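Local coordinates for aldehyde dehydrogenase family protein (Pseudomonas syringae pv. tomato, PDB 5IUV) that oxidises indole-3-acetaldehyde, probably to the auxin indole-3-acetic acid, using bound NAD+ as the likely hydride acceptor, at residues A[164-169]-A[241-246]; A[188-193]-A[217-222]; A[158-163]-A[236-241]; A[126-131]-A[173-178]. All coordinates share one frame; numbering follows the deposited sequence.

Contact 1: residues A[164-169]-A[241-246]; sequences IVPWNF and VFTGST. With NAD (nicotinamide-adenine-dinucleotide), chain C.
Ile164 and Phe242 pair as a parallel bridge, side chains on the same face of the sheet, and here the packing is tight. Two nearly straight backbone bonds grip Ile164: its N gives to Val241 O at 2.9 Å, and its O takes the N-H of Thr243 at 3.0 Å. Phe242 CG stands anti to the backbone N (chi1 173°), which carries the ring alongside Ile164 and sets its edge, at CD2, 3.8 Å from Ile164 CG2. The same edge then meets the cofactor: Phe242 CE2 lies 3.2 Å from O4B of the adenosine ribose, and Ile164 CG2 touches that oxygen too. One step on, Pro166 CD rests 3.2 Å from Thr243 O while its CG meets Thr243 CG2. That methyl also presses on the nicotinamide, 3.1 Å from NAD C3N, whereas OG1 of Thr243 bonds to Lys177 of helix 170-183.

Past Pro166 and Gly244 the two chains part, and the dinucleotide lies between them. Its bonds differ in quality: ribose O3B gives a firm hydrogen bond to Val165 O, but Trp167 NE1 reaches phosphate O1N through a weak, bent one (137°). From the 241-246 side, Ser245 N and OG both donate to O1A, OG from 2.7 Å. This outer end is partly exposed at Ser245 and Thr246. Loops leaving the carboxyl ends of parallel strands to enclose a pyrophosphate, with a serine at the N-cap of the following helix 246-258, mark the NAD site of the Rossmann-type domain of aldehyde dehydrogenases.

Contact 2: residues A[188-193]-A[217-222]; sequences VVLKPS and LNVLPG. With NAD (nicotinamide-adenine-dinucleotide), chain C.
Val188 to Leu190 run beside Leu217 to Val219 as the two parallel strands of a beta-alpha-beta unit, with helix 198-210 as the crossover. Three backbone bonds join them, such as Leu190 N to Asn218 O at 2.9 Å, and the side chains pack mainly on the Val188 and Leu190 face. There CD1 of Leu217 drops into the hollow between Val188 and Leu190, 4.3 Å from the CB of each; further along, CG1 of Val219 meets CD of Pro192. Val189 points to the other face: its CG1, anti to the backbone N (chi1 -179°), runs obliquely across Leu220 and comes 3.7 Å from CD1. Beyond the strands the two prolines touch, CG of Pro192 near CA of Pro221.

Lys191 lies along Leu220 O. Its chain bends at chi2 and chi3 (-63° and -68°), wrapping CG and CD over that oxygen, a buried carbonyl without a polar partner in the model. The bend delivers NZ to four oxygens: Gly222 O at 3.0 Å, Pro192 O at 2.7 Å, and both adenosine-ribose hydroxyls of NAD, with O2B the nearer at 2.7 Å. Pro192 O receives NZ from above its carbonyl plane. Glu194, which also binds the cofactor, adds a long, weak ion pair. Beside the lysine, water 1 ties the two loops together, giving a hydrogen to Pro192 O and accepting one from Gly222 N at 3.0 Å.

Contact 3: residues A[158-163]-A[236-241]; sequences VGVVAA and DVDTVV
Asp238 reaches across to the turn at Val158 and Gly159, and its side chain is worth following outward. CB sits beside two carbonyls, those of Val160 and Val158. CG stands next to the backbone N (chi1 -61°), and this points the carboxylate at the turn, with CG itself 3.2 Å from Val158 O. OD1 looks toward the same carbonyl from further off. OD2, at the tip, takes the Val160 N-H at 2.8 Å, almost straight (175°), on its anti lone pair. It is also close to Val158 O, an acceptor like itself; a salt bridge from Arg67 probably eases that repulsion. Gly159 turns here with backbone angles that only a residue lacking CB takes comfortably, and a CB would in any case run into OD2.

The backbone answers in kind: Asp238 N gives to Val160 O at 3.0 Å, and Thr239 N adds a weak bond to the same oxygen. The pairing skips Asp238, with Val160 next to Val237 but Val161 next to Thr239, and then settles into regular parallel strands. Val158 CG2 meets OG1 of Thr239, the two side chains crossing at about a right angle. Ala162 CB touches CG1 of Val237 at 3.9 Å and CG2 of Val240, while Ala163 CB packs 3.7 Å from Val241 CG2.

In the Rossmann-type sheet, strand 149-164 lies between strands 239-243 and 187-191, bonded to both; strand 263-267 continues the sheet beyond 239-243, and helix 56-72 packs on Val160 and Val237.

Contact 4: residues A[126-131]-A[173-178]; sequences RALSWS and MACWKL
Ala127 and Leu128 press against Cys175, Trp176 and Leu178 where two helices run nearly parallel, their short axes 13° apart and 8.1 Å at closest approach. The small Ala127 suits so close an approach. Its CB points toward the other helix and meets the backbone, 3.7 Å from Cys175 O, with Cys175 CB just beyond. Trp176 starts out pointing away, but its indole swings back (chi1 -81°, chi2 17°), and CD1 comes obliquely to within 3.8 Å of the same methyl. Met173 CE lies over one face of that indole toward its rim, and Phe467 meets the ring edge-to-face.

Leu128 leans across beside Ala127. Its CG and CD1 rest on SG of Cys175, CG at 3.9 Å, while CD2 reaches Leu178 CB at 4.0 Å; the two leucines lie side by side and point the same way. Phe90 and Leu94 of helix 80-96 touch Leu128. Ser131 keeps its polarity inside its own helix: OG gives to Ala127 O at 2.8 Å, a carbonyl that also accepts Ser131 N.

The side chain of Trp176 is about 6 Å from that of Cys302, which lines the indoleacetate site. Across the interface itself the contacts are all van der Waals, with the Cys175 sulfur among leucine carbons, so nothing directional fixes the pairing and the fit depends on shape.

How the contacts relate
All four contacts are buried in the cofactor-binding domain. Contacts 2 and 3 continue one sheet: Lys191 N and Val189 N probably bond to Ala163 O and Val161 O, setting strand 187-191 against strand 149-164. Contacts 1 and 3 share strand 239-243 and Val241, contact 3 reaching back to the partly exposed turn leading into the strand, with its carboxylate clasp, and contact 1 at the opposite end with NAD. Contacts 1 and 2 both hold the adenosine ribose; contact 1 adds the pyrophosphate and nicotinamide. Contact 4 differs in kind, helix on helix without polar bonds across it, yet Leu178 packs on Val188 and Leu217, and Lys177 on Val241 and Ala163, joining this layer to the sheet.

Contact 1: residues A[164-169]-A[241-246]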
# COMPACT_ATOMS: atom_id res chain seq x y z
N ILE A 164 -19.61 -1.39 -22.25
CA ILE A 164 -20.32 -2.30 -23.14
C ILE A 164 -20.32 -3.68 -22.49
O ILE A 164 -19.25 -4.26 -22.23
CB ILE A 164 -19.65 -2.35 -24.53
CG1 ILE A 164 -19.65 -0.96 -25.17
CG2 ILE A 164 -20.37 -3.33 -25.44
CD1 ILE A 164 -18.80 -0.87 -26.43
N VAL A 165 -21.51 -4.20 -22.21
CA VAL A 165 -21.65 -5.42 -21.40
C VAL A 165 -22.48 -6.49 -22.12
O VAL A 165 -23.23 -6.19 -23.05
CB VAL A 165 -22.27 -5.08 -20.03
CG1 VAL A 165 -21.33 -4.17 -19.23
CG2 VAL A 165 -23.64 -4.42 -20.19
N PRO A 166 -22.33 -7.77 -21.70
CA PRO A 166 -22.99 -8.88 -22.38
C PRO A 166 -24.31 -9.29 -21.73
O PRO A 166 -24.79 -8.61 -20.82
CB PRO A 166 -21.97 -10.01 -22.24
CG PRO A 166 -21.42 -9.77 -20.86
CD PRO A 166 -21.40 -8.26 -20.66
N TRP A 167 -24.86 -10.41 -22.18
CA TRP A 167 -26.21 -10.81 -21.79
C TRP A 167 -26.27 -11.92 -20.74
O TRP A 167 -27.35 -12.24 -20.26
CB TRP A 167 -26.99 -11.25 -23.03
CG TRP A 167 -26.27 -12.28 -23.85
CD1 TRP A 167 -25.54 -12.06 -24.98
CD2 TRP A 167 -26.18 -13.69 -23.58
NE1 TRP A 167 -25.02 -13.25 -25.45
CE2 TRP A 167 -25.39 -14.26 -24.60
CE3 TRP A 167 -26.69 -14.52 -22.58
CZ2 TRP A 167 -25.10 -15.62 -24.65
CZ3 TRP A 167 -26.40 -15.87 -22.63
CH2 TRP A 167 -25.62 -16.41 -23.66
N ASN A 168 -25.13 -12.51 -20.36
CA ASN A 168 -25.20 -13.71 -19.52
C ASN A 168 -25.39 -13.38 -18.04
O ASN A 168 -26.03 -14.15 -17.32
CB ASN A 168 -23.96 -14.59 -19.72
CG ASN A 168 -22.69 -13.93 -19.24
OD1 ASN A 168 -22.49 -12.73 -19.41
ND2 ASN A 168 -21.81 -14.73 -18.64
N PHE A 169 -24.84 -12.25 -17.60
CA PHE A 169 -25.16 -11.69 -16.28
C PHE A 169 -25.42 -10.19 -16.45
O PHE A 169 -24.58 -9.38 -16.04
CB PHE A 169 -24.02 -11.90 -15.28
CG PHE A 169 -23.74 -13.33 -14.94
CD1 PHE A 169 -24.42 -13.97 -13.92
CD2 PHE A 169 -22.76 -14.03 -15.62
CE1 PHE A 169 -24.15 -15.29 -13.60
CE2 PHE A 169 -22.47 -15.35 -15.30
CZ PHE A 169 -23.17 -15.98 -14.29
N VAL A 241 -14.80 0.24 -21.40
CA VAL A 241 -14.63 -1.04 -20.74
C VAL A 241 -15.64 -1.99 -21.34
O VAL A 241 -16.76 -1.60 -21.67
CB VAL A 241 -14.80 -0.94 -19.21
CG1 VAL A 241 -13.69 -0.07 -18.64
CG2 VAL A 241 -16.19 -0.38 -18.82
N PHE A 242 -15.22 -3.24 -21.50
CA PHE A 242 -15.95 -4.21 -22.30
C PHE A 242 -15.94 -5.58 -21.65
O PHE A 242 -14.92 -6.01 -21.13
CB PHE A 242 -15.34 -4.29 -23.70
CG PHE A 242 -15.91 -5.39 -24.57
CD1 PHE A 242 -15.26 -6.61 -24.68
CD2 PHE A 242 -17.07 -5.19 -25.31
CE1 PHE A 242 -15.77 -7.63 -25.48
CE2 PHE A 242 -17.58 -6.19 -26.11
CZ PHE A 242 -16.93 -7.41 -26.20
N THR A 243 -17.08 -6.25 -21.71
CA THR A 243 -17.16 -7.66 -21.39
C THR A 243 -17.94 -8.35 -22.50
O THR A 243 -19.06 -7.96 -22.82
CB THR A 243 -17.82 -7.89 -20.02
OG1 THR A 243 -16.98 -7.38 -18.99
CG2 THR A 243 -18.01 -9.36 -19.78
N GLY A 244 -17.33 -9.37 -23.10
CA GLY A 244 -17.94 -10.05 -24.23
C GLY A 244 -16.99 -11.02 -24.87
O GLY A 244 -16.09 -11.55 -24.22
N SER A 245 -17.19 -11.28 -26.16
CA SER A 245 -16.36 -12.22 -26.89
C SER A 245 -14.97 -11.64 -27.18
O SER A 245 -14.77 -10.43 -27.21
CB SER A 245 -17.03 -12.63 -28.21
OG SER A 245 -17.06 -11.56 -29.15
N THR A 246 -14.02 -12.54 -27.39
CA THR A 246 -12.67 -12.15 -27.73
C THR A 246 -12.64 -11.45 -29.09
O THR A 246 -11.91 -10.48 -29.27
CB THR A 246 -11.73 -13.37 -27.75
OG1 THR A 246 -11.59 -13.88 -26.41
CG2 THR A 246 -10.36 -12.99 -28.29
PA NAD C . -20.30 -10.07 -27.82
O1A NAD C . -18.84 -9.94 -28.00
O2A NAD C . -21.04 -10.55 -29.05
O5B NAD C . -20.92 -8.70 -27.34
C5B NAD C . -20.76 -8.12 -26.03
C4B NAD C . -21.31 -6.72 -26.10
O4B NAD C . -20.62 -6.00 -27.14
C3B NAD C . -22.80 -6.55 -26.38
O3B NAD C . -23.34 -5.45 -25.66
C2B NAD C . -22.83 -6.28 -27.89
O2B NAD C . -24.00 -5.56 -28.29
C1B NAD C . -21.55 -5.45 -28.05
N9A NAD C . -20.95 -5.43 -29.38
C8A NAD C . -21.07 -6.37 -30.37
N7A NAD C . -20.49 -6.04 -31.50
C5A NAD C . -19.92 -4.80 -31.22
C6A NAD C . -19.12 -3.93 -31.99
N6A NAD C . -18.80 -4.15 -33.27
N1A NAD C . -18.68 -2.80 -31.39
C2A NAD C . -19.03 -2.55 -30.13
N3A NAD C . -19.79 -3.29 -29.31
C4A NAD C . -20.20 -4.42 -29.92
O3 NAD C . -20.59 -11.11 -26.63
PN NAD C . -21.92 -11.73 -25.99
O1N NAD C . -22.41 -12.76 -26.94
O2N NAD C . -22.83 -10.63 -25.60
O5D NAD C . -21.39 -12.38 -24.63
C5D NAD C . -20.76 -13.68 -24.58
C4D NAD C . -19.27 -13.47 -24.43
O4D NAD C . -19.01 -12.74 -23.21
C3D NAD C . -18.46 -14.75 -24.30
O3D NAD C . -17.31 -14.68 -25.14
C2D NAD C . -18.09 -14.74 -22.81
O2D NAD C . -16.88 -15.41 -22.45
C1D NAD C . -17.92 -13.23 -22.52
N1N NAD C . -18.07 -12.95 -21.03
C2N NAD C . -16.89 -12.54 -20.37
C3N NAD C . -16.93 -12.20 -19.03
C7N NAD C . -15.70 -11.82 -18.25
O7N NAD C . -14.57 -11.99 -18.76
N7N NAD C . -15.85 -11.43 -17.01
C4N NAD C . -18.15 -12.30 -18.35
C5N NAD C . -19.29 -12.74 -19.01
C6N NAD C . -19.23 -13.06 -20.36

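Contact 2: residues A[188-193]-A[217-222]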
# COMPACT_ATOMS: atom_id res chain seq x y z
N VAL A 188 -20.78 7.80 -16.98
CA VAL A 188 -20.78 6.53 -17.69
C VAL A 188 -21.91 6.46 -18.70
O VAL A 188 -23.05 6.81 -18.39
CB VAL A 188 -20.91 5.34 -16.70
CG1 VAL A 188 -20.96 3.99 -17.45
CG2 VAL A 188 -19.75 5.36 -15.72
N VAL A 189 -21.59 6.02 -19.92
CA VAL A 189 -22.59 5.64 -20.90
C VAL A 189 -22.60 4.12 -21.01
O VAL A 189 -21.64 3.52 -21.51
CB VAL A 189 -22.34 6.27 -22.28
CG1 VAL A 189 -23.45 5.86 -23.26
CG2 VAL A 189 -22.24 7.79 -22.17
N LEU A 190 -23.67 3.53 -20.51
CA LEU A 190 -23.83 2.08 -20.46
C LEU A 190 -24.57 1.57 -21.69
O LEU A 190 -25.65 2.09 -22.03
CB LEU A 190 -24.58 1.69 -19.18
CG LEU A 190 -24.92 0.22 -18.95
CD1 LEU A 190 -23.65 -0.62 -18.87
CD2 LEU A 190 -25.73 0.10 -17.68
N LYS A 191 -24.00 0.58 -22.35
CA LYS A 191 -24.59 -0.03 -23.55
C LYS A 191 -24.81 -1.51 -23.28
O LYS A 191 -23.91 -2.32 -23.47
CB LYS A 191 -23.68 0.16 -24.77
CG LYS A 191 -24.41 0.30 -26.11
CD LYS A 191 -25.21 -0.94 -26.50
CE LYS A 191 -24.33 -2.14 -26.81
NZ LYS A 191 -25.14 -3.34 -27.20
N PRO A 192 -26.02 -1.86 -22.82
CA PRO A 192 -26.34 -3.27 -22.55
C PRO A 192 -26.46 -4.07 -23.84
O PRO A 192 -26.68 -3.52 -24.93
CB PRO A 192 -27.69 -3.18 -21.83
CG PRO A 192 -28.33 -1.96 -22.42
CD PRO A 192 -27.18 -0.98 -22.62
N SER A 193 -26.31 -5.38 -23.72
CA SER A 193 -26.52 -6.28 -24.84
C SER A 193 -27.93 -6.14 -25.41
O SER A 193 -28.90 -6.00 -24.67
CB SER A 193 -26.27 -7.73 -24.42
OG SER A 193 -26.68 -8.62 -25.44
N LEU A 217 -25.17 8.96 -15.45
CA LEU A 217 -25.40 7.61 -15.96
C LEU A 217 -26.47 7.62 -17.06
O LEU A 217 -27.67 7.80 -16.80
CB LEU A 217 -25.81 6.67 -14.83
CG LEU A 217 -26.22 5.25 -15.26
CD1 LEU A 217 -25.09 4.54 -15.99
CD2 LEU A 217 -26.70 4.43 -14.07
N ASN A 218 -26.02 7.46 -18.30
CA ASN A 218 -26.89 7.38 -19.46
C ASN A 218 -26.89 5.95 -19.97
O ASN A 218 -25.85 5.28 -19.91
CB ASN A 218 -26.44 8.34 -20.56
CG ASN A 218 -26.59 9.80 -20.17
OD1 ASN A 218 -27.47 10.17 -19.39
ND2 ASN A 218 -25.72 10.65 -20.72
N VAL A 219 -28.03 5.47 -20.45
CA VAL A 219 -28.14 4.08 -20.92
C VAL A 219 -28.65 4.02 -22.36
O VAL A 219 -29.73 4.54 -22.67
CB VAL A 219 -29.08 3.26 -20.02
CG1 VAL A 219 -29.21 1.82 -20.55
CG2 VAL A 219 -28.56 3.25 -18.58
N LEU A 220 -27.89 3.38 -23.24
CA LEU A 220 -28.25 3.30 -24.65
C LEU A 220 -28.44 1.85 -25.12
O LEU A 220 -27.48 1.18 -25.49
CB LEU A 220 -27.18 3.97 -25.51
CG LEU A 220 -26.84 5.42 -25.19
CD1 LEU A 220 -25.79 5.95 -26.18
CD2 LEU A 220 -28.10 6.28 -25.22
N PRO A 221 -29.69 1.36 -25.10
CA PRO A 221 -29.94 0.04 -25.67
C PRO A 221 -29.79 0.09 -27.19
O PRO A 221 -29.96 1.15 -27.79
CB PRO A 221 -31.37 -0.28 -25.25
CG PRO A 221 -32.00 1.06 -25.02
CD PRO A 221 -30.91 1.96 -24.53
N GLY A 222 -29.45 -1.04 -27.80
CA GLY A 222 -29.25 -1.09 -29.24
C GLY A 222 -28.18 -2.09 -29.62
O GLY A 222 -27.57 -2.71 -28.75
PA NAD C . -20.30 -10.07 -27.82
O1A NAD C . -18.84 -9.94 -28.00
O2A NAD C . -21.04 -10.55 -29.05
O5B NAD C . -20.92 -8.70 -27.34
C5B NAD C . -20.76 -8.12 -26.03
C4B NAD C . -21.31 -6.72 -26.10
O4B NAD C . -20.62 -6.00 -27.14
C3B NAD C . -22.80 -6.55 -26.38
O3B NAD C . -23.34 -5.45 -25.66
C2B NAD C . -22.83 -6.28 -27.89
O2B NAD C . -24.00 -5.56 -28.29
C1B NAD C . -21.55 -5.45 -28.05
N9A NAD C . -20.95 -5.43 -29.38
C8A NAD C . -21.07 -6.37 -30.37
N7A NAD C . -20.49 -6.04 -31.50
C5A NAD C . -19.92 -4.80 -31.22
C6A NAD C . -19.12 -3.93 -31.99
N6A NAD C . -18.80 -4.15 -33.27
N1A NAD C . -18.68 -2.80 -31.39
C2A NAD C . -19.03 -2.55 -30.13
N3A NAD C . -19.79 -3.29 -29.31
C4A NAD C . -20.20 -4.42 -29.92
O3 NAD C . -20.59 -11.11 -26.63
PN NAD C . -21.92 -11.73 -25.99
O1N NAD C . -22.41 -12.76 -26.94
O2N NAD C . -22.83 -10.63 -25.60
O5D NAD C . -21.39 -12.38 -24.63
C5D NAD C . -20.76 -13.68 -24.58
C4D NAD C . -19.27 -13.47 -24.43
O4D NAD C . -19.01 -12.74 -23.21
C3D NAD C . -18.46 -14.75 -24.30
O3D NAD C . -17.31 -14.68 -25.14
C2D NAD C . -18.09 -14.74 -22.81
O2D NAD C . -16.88 -15.41 -22.45
C1D NAD C . -17.92 -13.23 -22.52
N1N NAD C . -18.07 -12.95 -21.03
C2N NAD C . -16.89 -12.54 -20.37
C3N NAD C . -16.93 -12.20 -19.03
C7N NAD C . -15.70 -11.82 -18.25
O7N NAD C . -14.57 -11.99 -18.76
N7N NAD C . -15.85 -11.43 -17.01
C4N NAD C . -18.15 -12.30 -18.35
C5N NAD C . -19.29 -12.74 -19.01
C6N NAD C . -19.23 -13.06 -20.36
O HOH W 1 -29.26 -3.19 -25.78

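Contact 3: residues A[158-163]-A[236-241]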
# COMPACT_ATOMS: atom_id res chain seq x y z
N VAL A 158 -11.07 9.60 -15.26
CA VAL A 158 -10.69 9.83 -16.64
C VAL A 158 -11.67 10.77 -17.35
O VAL A 158 -11.29 11.50 -18.27
CB VAL A 158 -10.59 8.50 -17.43
CG1 VAL A 158 -9.48 7.63 -16.85
CG2 VAL A 158 -11.92 7.74 -17.40
N GLY A 159 -12.93 10.78 -16.91
CA GLY A 159 -13.92 11.66 -17.50
C GLY A 159 -15.17 10.94 -17.96
O GLY A 159 -16.09 10.71 -17.17
N VAL A 160 -15.22 10.58 -19.24
CA VAL A 160 -16.37 9.88 -19.80
C VAL A 160 -16.03 8.43 -20.12
O VAL A 160 -15.08 8.16 -20.86
CB VAL A 160 -16.88 10.58 -21.08
CG1 VAL A 160 -18.00 9.77 -21.74
CG2 VAL A 160 -17.35 11.99 -20.74
N VAL A 161 -16.79 7.51 -19.55
CA VAL A 161 -16.55 6.09 -19.69
C VAL A 161 -17.68 5.43 -20.48
O VAL A 161 -18.85 5.62 -20.16
CB VAL A 161 -16.42 5.41 -18.31
CG1 VAL A 161 -16.23 3.90 -18.45
CG2 VAL A 161 -15.28 6.03 -17.51
N ALA A 162 -17.33 4.68 -21.54
CA ALA A 162 -18.32 3.83 -22.20
C ALA A 162 -18.20 2.41 -21.65
O ALA A 162 -17.10 1.86 -21.57
CB ALA A 162 -18.12 3.84 -23.72
N ALA A 163 -19.32 1.83 -21.22
CA ALA A 163 -19.32 0.46 -20.73
C ALA A 163 -20.22 -0.40 -21.60
O ALA A 163 -21.42 -0.19 -21.68
CB ALA A 163 -19.79 0.42 -19.29
N ASP A 236 -14.70 11.73 -28.02
CA ASP A 236 -14.72 12.36 -26.70
C ASP A 236 -15.06 11.36 -25.59
O ASP A 236 -15.43 11.75 -24.48
CB ASP A 236 -15.71 13.54 -26.68
CG ASP A 236 -15.49 14.47 -25.49
OD1 ASP A 236 -14.33 14.78 -25.19
OD2 ASP A 236 -16.49 14.87 -24.85
N VAL A 237 -14.93 10.08 -25.89
CA VAL A 237 -14.98 9.05 -24.85
C VAL A 237 -13.55 8.75 -24.42
O VAL A 237 -12.69 8.47 -25.27
CB VAL A 237 -15.68 7.76 -25.35
CG1 VAL A 237 -15.48 6.61 -24.38
CG2 VAL A 237 -17.17 8.01 -25.58
N ASP A 238 -13.27 8.83 -23.12
CA ASP A 238 -11.91 8.67 -22.63
C ASP A 238 -11.50 7.21 -22.49
O ASP A 238 -10.35 6.85 -22.71
CB ASP A 238 -11.75 9.37 -21.27
CG ASP A 238 -12.02 10.86 -21.35
OD1 ASP A 238 -11.17 11.57 -21.91
OD2 ASP A 238 -13.08 11.31 -20.86
N THR A 239 -12.47 6.37 -22.13
CA THR A 239 -12.19 4.98 -21.78
C THR A 239 -13.36 4.13 -22.19
O THR A 239 -14.51 4.54 -22.00
CB THR A 239 -11.93 4.82 -20.25
OG1 THR A 239 -10.75 5.54 -19.87
CG2 THR A 239 -11.79 3.36 -19.86
N VAL A 240 -13.10 2.96 -22.76
CA VAL A 240 -14.17 2.00 -22.95
C VAL A 240 -13.83 0.73 -22.16
O VAL A 240 -12.70 0.24 -22.19
CB VAL A 240 -14.42 1.68 -24.45
CG1 VAL A 240 -13.16 1.15 -25.13
CG2 VAL A 240 -15.58 0.71 -24.62
N VAL A 241 -14.80 0.24 -21.40
CA VAL A 241 -14.63 -1.04 -20.74
C VAL A 241 -15.64 -1.99 -21.34
O VAL A 241 -16.76 -1.60 -21.67
CB VAL A 241 -14.80 -0.94 -19.21
CG1 VAL A 241 -13.69 -0.07 -18.64
CG2 VAL A 241 -16.19 -0.38 -18.82

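Contact 4: residues A[126-131]-A[173-178]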
# COMPACT_ATOMS: atom_id res chain seq x y z
N ARG A 126 -24.05 -5.72 -4.41
CA ARG A 126 -22.82 -5.85 -3.65
C ARG A 126 -21.65 -5.16 -4.36
O ARG A 126 -20.79 -4.59 -3.70
CB ARG A 126 -22.53 -7.34 -3.43
CG ARG A 126 -21.36 -7.66 -2.52
CD ARG A 126 -21.19 -9.18 -2.38
NE ARG A 126 -22.44 -9.83 -1.98
CZ ARG A 126 -23.07 -10.76 -2.69
NH1 ARG A 126 -22.56 -11.16 -3.85
NH2 ARG A 126 -24.20 -11.30 -2.25
N ALA A 127 -21.61 -5.22 -5.68
CA ALA A 127 -20.55 -4.54 -6.41
C ALA A 127 -20.67 -3.03 -6.26
O ALA A 127 -19.66 -2.34 -6.15
CB ALA A 127 -20.55 -4.94 -7.89
N LEU A 128 -21.90 -2.53 -6.25
CA LEU A 128 -22.13 -1.09 -6.11
C LEU A 128 -21.80 -0.60 -4.70
O LEU A 128 -21.13 0.42 -4.54
CB LEU A 128 -23.59 -0.73 -6.44
CG LEU A 128 -24.09 -0.99 -7.87
CD1 LEU A 128 -25.52 -0.47 -8.08
CD2 LEU A 128 -23.14 -0.37 -8.88
N SER A 129 -22.26 -1.31 -3.68
CA SER A 129 -22.05 -0.86 -2.31
C SER A 129 -20.61 -1.08 -1.85
O SER A 129 -20.06 -0.25 -1.14
CB SER A 129 -23.03 -1.56 -1.35
OG SER A 129 -22.93 -2.97 -1.42
N TRP A 130 -20.01 -2.20 -2.24
CA TRP A 130 -18.63 -2.47 -1.84
C TRP A 130 -17.72 -1.40 -2.46
O TRP A 130 -16.86 -0.84 -1.78
CB TRP A 130 -18.19 -3.87 -2.27
CG TRP A 130 -16.86 -4.35 -1.71
CD1 TRP A 130 -16.68 -5.14 -0.61
CD2 TRP A 130 -15.56 -4.11 -2.26
NE1 TRP A 130 -15.34 -5.39 -0.43
CE2 TRP A 130 -14.63 -4.77 -1.42
CE3 TRP A 130 -15.09 -3.40 -3.37
CZ2 TRP A 130 -13.25 -4.74 -1.66
CZ3 TRP A 130 -13.72 -3.36 -3.60
CH2 TRP A 130 -12.82 -4.03 -2.75
N SER A 131 -17.93 -1.12 -3.74
CA SER A 131 -17.16 -0.08 -4.41
C SER A 131 -17.37 1.27 -3.73
O SER A 131 -16.41 2.01 -3.51
CB SER A 131 -17.55 0.02 -5.89
OG SER A 131 -17.20 -1.16 -6.59
N MET A 173 -22.90 -7.81 -14.39
CA MET A 173 -21.77 -7.31 -15.19
C MET A 173 -21.83 -5.79 -15.34
O MET A 173 -20.79 -5.13 -15.32
CB MET A 173 -21.74 -7.94 -16.59
CG MET A 173 -21.36 -9.41 -16.63
SD MET A 173 -19.73 -9.77 -15.93
CE MET A 173 -20.19 -10.46 -14.34
N ALA A 174 -23.02 -5.24 -15.51
CA ALA A 174 -23.17 -3.79 -15.56
C ALA A 174 -22.65 -3.19 -14.25
O ALA A 174 -21.92 -2.20 -14.27
CB ALA A 174 -24.63 -3.39 -15.80
N CYS A 175 -23.01 -3.81 -13.13
CA CYS A 175 -22.62 -3.30 -11.81
C CYS A 175 -21.12 -3.46 -11.53
O CYS A 175 -20.53 -2.64 -10.82
CB CYS A 175 -23.44 -3.99 -10.73
SG CYS A 175 -25.16 -3.45 -10.69
N TRP A 176 -20.52 -4.53 -12.05
CA TRP A 176 -19.07 -4.67 -11.98
C TRP A 176 -18.35 -3.48 -12.59
O TRP A 176 -17.27 -3.11 -12.14
CB TRP A 176 -18.60 -5.95 -12.67
CG TRP A 176 -18.75 -7.18 -11.84
CD1 TRP A 176 -19.51 -7.33 -10.72
CD2 TRP A 176 -18.11 -8.44 -12.06
NE1 TRP A 176 -19.38 -8.61 -10.23
CE2 TRP A 176 -18.52 -9.31 -11.03
CE3 TRP A 176 -17.22 -8.91 -13.03
CZ2 TRP A 176 -18.09 -10.64 -10.95
CZ3 TRP A 176 -16.78 -10.22 -12.95
CH2 TRP A 176 -17.22 -11.07 -11.91
N LYS A 177 -18.94 -2.90 -13.63
CA LYS A 177 -18.37 -1.70 -14.26
C LYS A 177 -18.83 -0.45 -13.53
O LYS A 177 -18.01 0.40 -13.21
CB LYS A 177 -18.75 -1.59 -15.75
CG LYS A 177 -18.56 -2.86 -16.60
CD LYS A 177 -17.11 -3.30 -16.68
CE LYS A 177 -16.96 -4.45 -17.68
NZ LYS A 177 -15.63 -5.14 -17.59
N LEU A 178 -20.13 -0.33 -13.26
CA LEU A 178 -20.69 0.89 -12.69
C LEU A 178 -20.15 1.20 -11.30
O LEU A 178 -19.94 2.36 -10.94
CB LEU A 178 -22.22 0.81 -12.61
CG LEU A 178 -23.01 0.79 -13.92
CD1 LEU A 178 -24.50 0.82 -13.61
CD2 LEU A 178 -22.61 1.94 -14.80